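Local coordinates for protein laccase (PDB 4F7K) that probably oxidises phenolic and related substrates while reducing dioxygen to water, as a multicopper oxidase, at residues Ile134-Asp139 and Ile189-Arg195; Asn166-Val172 and Tyr256-Ile261. One frame throughout, in Å; residues are numbered along the deposited sequence.

Contact 1: residues Ile134-Asp139 and Ile189-Arg195; sequences IIMIDD and INVATDR
Two neighbouring parallel strands of a cupredoxin-like β-sandwich meet here, Ile134-Asp139 in β conformation throughout and Ile189-Arg195 leaving the sheet after Asn190. Met136 pairs with Ile189 and Ile137 with Asn190. Ile189 N donates to Ile135 O (2.7 Å), and Ile189 O accepts from Ile137 N (2.8 Å). Ile137 O then takes Val191 N (2.9 Å) and, weakly, Ala192 N (3.4 Å). Ala192 N is held mainly by Asn190 OD1 (3.0 Å), an Asx turn with Asn190 chi1 t; Asn190 ND2 bonds Arg195 O (3.0 Å) and Leu227 O. Val191 O accepts from Arg106 NH1, and Asp138 makes long, weak ion pairs with Lys113 and Arg106. Met136 CG packs on Val191 CG1 (3.9 Å) and Ile189 CD1 (4.2 Å). Asp194 OD1, bonded to His401 NE2 and Gly404 N, ties the loop to the C-terminal cupredoxin-like domain. Asp139, chi1 p, forms a salt bridge from OD2 to Arg195 NE (3.5 Å), and its OD1 accepts from a water (3.1 Å) that receives Asp194 N (3.1 Å).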
# COMPACT_ATOMS: atom_id res chain seq x y z
N ILE A 134 0.80 12.30 2.54
CA ILE A 134 0.88 10.95 2.03
C ILE A 134 2.21 10.80 1.29
O ILE A 134 2.53 11.64 0.46
CB ILE A 134 -0.31 10.67 1.08
CG1 ILE A 134 -1.63 10.60 1.87
CG2 ILE A 134 -0.08 9.42 0.21
CD1 ILE A 134 -2.89 10.85 1.03
N ILE A 135 2.95 9.74 1.58
CA ILE A 135 4.28 9.55 1.02
C ILE A 135 4.30 8.23 0.27
O ILE A 135 4.37 7.15 0.90
CB ILE A 135 5.39 9.45 2.12
CG1 ILE A 135 5.11 10.39 3.31
CG2 ILE A 135 6.78 9.61 1.50
CD1 ILE A 135 5.04 11.82 2.96
N MET A 136 4.29 8.34 -1.06
CA MET A 136 4.29 7.18 -1.93
C MET A 136 5.70 6.97 -2.46
O MET A 136 6.29 7.85 -3.16
CB MET A 136 3.23 7.33 -3.05
CG MET A 136 1.78 7.21 -2.53
SD MET A 136 0.53 8.01 -3.62
CE MET A 136 0.83 9.78 -3.38
N ILE A 137 6.27 5.84 -2.11
CA ILE A 137 7.63 5.55 -2.52
C ILE A 137 7.60 4.54 -3.65
O ILE A 137 6.93 3.52 -3.56
CB ILE A 137 8.50 5.06 -1.33
CG1 ILE A 137 8.43 6.08 -0.18
CG2 ILE A 137 9.94 4.83 -1.77
CD1 ILE A 137 9.17 5.66 1.12
N ASP A 138 8.29 4.86 -4.74
CA ASP A 138 8.28 3.99 -5.93
C ASP A 138 9.69 4.06 -6.51
O ASP A 138 10.47 4.97 -6.21
CB ASP A 138 7.23 4.52 -6.92
CG ASP A 138 6.69 3.46 -7.89
OD1 ASP A 138 7.19 2.29 -7.88
OD2 ASP A 138 5.74 3.84 -8.68
N ASP A 139 10.08 3.08 -7.31
CA ASP A 139 11.29 3.31 -8.09
C ASP A 139 11.07 3.15 -9.57
O ASP A 139 10.00 2.70 -10.00
CB ASP A 139 12.45 2.49 -7.56
CG ASP A 139 12.42 1.12 -8.05
OD1 ASP A 139 11.29 0.57 -8.06
OD2 ASP A 139 13.50 0.63 -8.46
N ILE A 189 3.59 4.81 2.04
CA ILE A 189 3.11 3.72 1.26
C ILE A 189 4.19 3.29 0.29
O ILE A 189 4.67 4.13 -0.49
CB ILE A 189 1.87 4.10 0.42
CG1 ILE A 189 0.80 4.76 1.30
CG2 ILE A 189 1.35 2.85 -0.28
CD1 ILE A 189 -0.42 5.34 0.53
N ASN A 190 4.56 2.01 0.34
CA ASN A 190 5.48 1.45 -0.66
C ASN A 190 4.65 1.02 -1.86
O ASN A 190 3.94 -0.00 -1.78
CB ASN A 190 6.32 0.27 -0.12
CG ASN A 190 7.29 -0.31 -1.19
OD1 ASN A 190 7.22 0.07 -2.36
ND2 ASN A 190 8.20 -1.22 -0.79
N VAL A 191 4.68 1.83 -2.94
CA VAL A 191 3.85 1.54 -4.11
C VAL A 191 4.66 0.85 -5.22
O VAL A 191 4.13 0.54 -6.27
CB VAL A 191 3.14 2.80 -4.68
CG1 VAL A 191 2.26 3.45 -3.60
CG2 VAL A 191 4.17 3.84 -5.26
N ALA A 192 5.94 0.59 -4.97
CA ALA A 192 6.72 -0.26 -5.87
C ALA A 192 6.17 -1.69 -5.94
O ALA A 192 5.60 -2.22 -4.98
CB ALA A 192 8.21 -0.28 -5.47
N THR A 193 6.30 -2.33 -7.09
CA THR A 193 5.84 -3.69 -7.22
C THR A 193 6.98 -4.69 -6.86
O THR A 193 6.73 -5.86 -6.57
CB THR A 193 5.34 -3.95 -8.67
OG1 THR A 193 6.30 -3.50 -9.67
CG2 THR A 193 4.02 -3.26 -8.90
N ASP A 194 8.22 -4.24 -6.93
CA ASP A 194 9.33 -5.18 -7.03
C ASP A 194 10.50 -4.87 -6.14
O ASP A 194 11.51 -5.55 -6.25
CB ASP A 194 9.82 -5.36 -8.49
CG ASP A 194 8.82 -6.12 -9.34
OD1 ASP A 194 8.73 -7.36 -9.20
OD2 ASP A 194 8.11 -5.49 -10.18
N ARG A 195 10.35 -3.87 -5.28
CA ARG A 195 11.43 -3.34 -4.43
C ARG A 195 11.00 -3.26 -2.97
O ARG A 195 9.89 -2.78 -2.70
CB ARG A 195 11.83 -1.93 -4.88
CG ARG A 195 12.49 -1.88 -6.29
CD ARG A 195 13.77 -2.72 -6.31
NE ARG A 195 14.47 -2.64 -7.59
CZ ARG A 195 15.38 -3.54 -7.97
NH1 ARG A 195 15.65 -4.53 -7.15
NH2 ARG A 195 15.99 -3.45 -9.15
O HOH W 1 9.27 -1.72 -8.38

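Contact 2: residues Asn166-Val172 and Tyr256-Ile261; sequences NFARALV and YLLGEI
Asn166-Val172 and Tyr256-Ile261 run side by side in nearly the same direction, their strand axes 15° apart and 4.5 Å at closest approach, joined by one backbone-to-backbone hydrogen bond and one to a side chain, not by regular parallel pairing. Tyr256, chi1 t, extends its ring toward Ala168: its OH accepts the hydrogen of Ala168 N (3.1 Å), and its CE2 lies 4.0 Å from Ala168 CB. Leu257 turns away, onto Val248. At Leu258 the backbone kinks into helical values (phi/psi -70/-37), and its O receives Ala170 N (2.9 Å), with a CA-H...O contact from Arg169 CA to Leu258 O (3.4 Å). The Leu258 side chain, chi1 m, covers the alanines, its CD2 3.8 Å from Ala168 CB and its CB 3.8 Å from Ala170 CB. Gly259 follows at phi/psi 166/-179; a CB there would clash with Ala170 O at 2.9 Å. Beyond it the strands separate: Glu260 points away, and Ile261 CG1 meets Val172 CG1 at 4.0 Å. Both strands are outermost in their sheets, 167-173 next to 131-140 and 256-261 next to 245-249, so the contact joins two sheet edges of what is probably the middle cupredoxin-like domain.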
# COMPACT_ATOMS: atom_id res chain seq x y z
N ASN A 166 17.85 1.96 -9.50
CA ASN A 166 18.53 3.23 -9.65
C ASN A 166 17.80 4.53 -9.26
O ASN A 166 18.39 5.36 -8.57
CB ASN A 166 19.18 3.36 -11.04
CG ASN A 166 20.40 4.22 -10.98
OD1 ASN A 166 20.69 4.79 -9.93
ND2 ASN A 166 21.15 4.31 -12.09
N PHE A 167 16.59 4.74 -9.75
CA PHE A 167 15.89 5.98 -9.44
C PHE A 167 14.67 5.66 -8.59
O PHE A 167 13.74 5.02 -9.05
CB PHE A 167 15.51 6.75 -10.72
CG PHE A 167 15.14 8.18 -10.45
CD1 PHE A 167 16.11 9.11 -10.10
CD2 PHE A 167 13.80 8.58 -10.49
CE1 PHE A 167 15.76 10.43 -9.81
CE2 PHE A 167 13.42 9.89 -10.20
CZ PHE A 167 14.40 10.82 -9.85
N ALA A 168 14.71 6.05 -7.33
CA ALA A 168 13.64 5.78 -6.38
C ALA A 168 13.24 7.14 -5.83
O ALA A 168 14.10 7.97 -5.66
CB ALA A 168 14.14 4.86 -5.29
N ARG A 169 11.95 7.38 -5.64
CA ARG A 169 11.48 8.63 -5.08
C ARG A 169 10.34 8.42 -4.14
O ARG A 169 9.51 7.53 -4.37
CB ARG A 169 10.96 9.58 -6.16
CG ARG A 169 11.96 10.58 -6.65
CD ARG A 169 11.30 11.47 -7.66
NE ARG A 169 10.75 12.62 -7.00
CZ ARG A 169 9.91 13.49 -7.54
NH1 ARG A 169 9.50 13.38 -8.82
NH2 ARG A 169 9.48 14.49 -6.77
N ALA A 170 10.30 9.27 -3.13
CA ALA A 170 9.17 9.44 -2.23
C ALA A 170 8.36 10.65 -2.71
O ALA A 170 8.82 11.76 -2.64
CB ALA A 170 9.69 9.68 -0.80
N LEU A 171 7.17 10.42 -3.22
CA LEU A 171 6.30 11.49 -3.69
C LEU A 171 5.41 11.90 -2.55
O LEU A 171 4.78 11.05 -1.92
CB LEU A 171 5.44 11.00 -4.85
CG LEU A 171 6.27 10.47 -6.03
CD1 LEU A 171 5.40 9.79 -7.05
CD2 LEU A 171 7.03 11.60 -6.70
N VAL A 172 5.36 13.21 -2.30
CA VAL A 172 4.70 13.76 -1.15
C VAL A 172 3.42 14.41 -1.64
O VAL A 172 3.43 15.18 -2.60
CB VAL A 172 5.61 14.80 -0.41
CG1 VAL A 172 4.91 15.35 0.79
CG2 VAL A 172 6.92 14.13 0.04
N TYR A 256 20.76 7.13 0.43
CA TYR A 256 20.15 7.61 -0.81
C TYR A 256 18.95 8.49 -0.41
O TYR A 256 18.07 8.03 0.33
CB TYR A 256 19.70 6.39 -1.64
CG TYR A 256 19.01 6.75 -2.94
CD1 TYR A 256 19.73 6.84 -4.12
CD2 TYR A 256 17.65 7.00 -2.97
CE1 TYR A 256 19.13 7.18 -5.30
CE2 TYR A 256 17.02 7.34 -4.17
CZ TYR A 256 17.78 7.43 -5.32
OH TYR A 256 17.22 7.74 -6.49
N LEU A 257 18.88 9.73 -0.87
CA LEU A 257 17.71 10.57 -0.52
C LEU A 257 16.51 10.32 -1.45
O LEU A 257 16.57 10.66 -2.64
CB LEU A 257 18.08 12.08 -0.50
CG LEU A 257 17.03 13.09 -0.01
CD1 LEU A 257 16.64 12.83 1.44
CD2 LEU A 257 17.56 14.55 -0.16
N LEU A 258 15.44 9.72 -0.90
CA LEU A 258 14.15 9.48 -1.60
C LEU A 258 13.36 10.77 -1.86
O LEU A 258 12.71 10.93 -2.89
CB LEU A 258 13.26 8.53 -0.81
CG LEU A 258 13.85 7.15 -0.51
CD1 LEU A 258 12.98 6.41 0.54
CD2 LEU A 258 13.91 6.36 -1.80
N GLY A 259 13.42 11.68 -0.89
CA GLY A 259 12.75 12.97 -1.04
C GLY A 259 12.70 13.65 0.31
O GLY A 259 13.17 13.11 1.30
N GLU A 260 12.10 14.84 0.33
CA GLU A 260 12.03 15.66 1.53
C GLU A 260 10.81 16.58 1.58
O GLU A 260 10.16 16.82 0.56
CB GLU A 260 13.33 16.46 1.73
CG GLU A 260 13.74 17.33 0.56
CD GLU A 260 15.21 17.72 0.63
OE1 GLU A 260 15.95 17.13 1.44
OE2 GLU A 260 15.61 18.64 -0.12
N ILE A 261 10.50 17.04 2.78
CA ILE A 261 9.44 18.00 3.00
C ILE A 261 10.19 19.23 3.51
O ILE A 261 10.77 19.19 4.59
CB ILE A 261 8.43 17.48 4.04
CG1 ILE A 261 7.76 16.20 3.53
CG2 ILE A 261 7.40 18.54 4.38
CD1 ILE A 261 7.00 15.45 4.57

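Along the chain the four segments come in the order 134-139, 166-172, 189-195, 256-261, so the loops closed by contacts 1 and 2 cross rather than nest. Contact 1 closes a loop of 49 residues that includes strand 167-173; contact 2 closes one of 83 residues that spans strand 183-190 and much of the middle domain. Strand 131-140 lies between strands 183-190 and 167-173, parallel to the first and antiparallel to the second, with probable hydrogen bonds Met136 O to Leu171 N (2.7 Å) and Asp138 O to Arg169 N (2.9 Å). Through these bonds and contact 2, the interior of the six-stranded sheet is tied, by way of its edge strand 167-173, to the four-stranded sheet carrying 256-261.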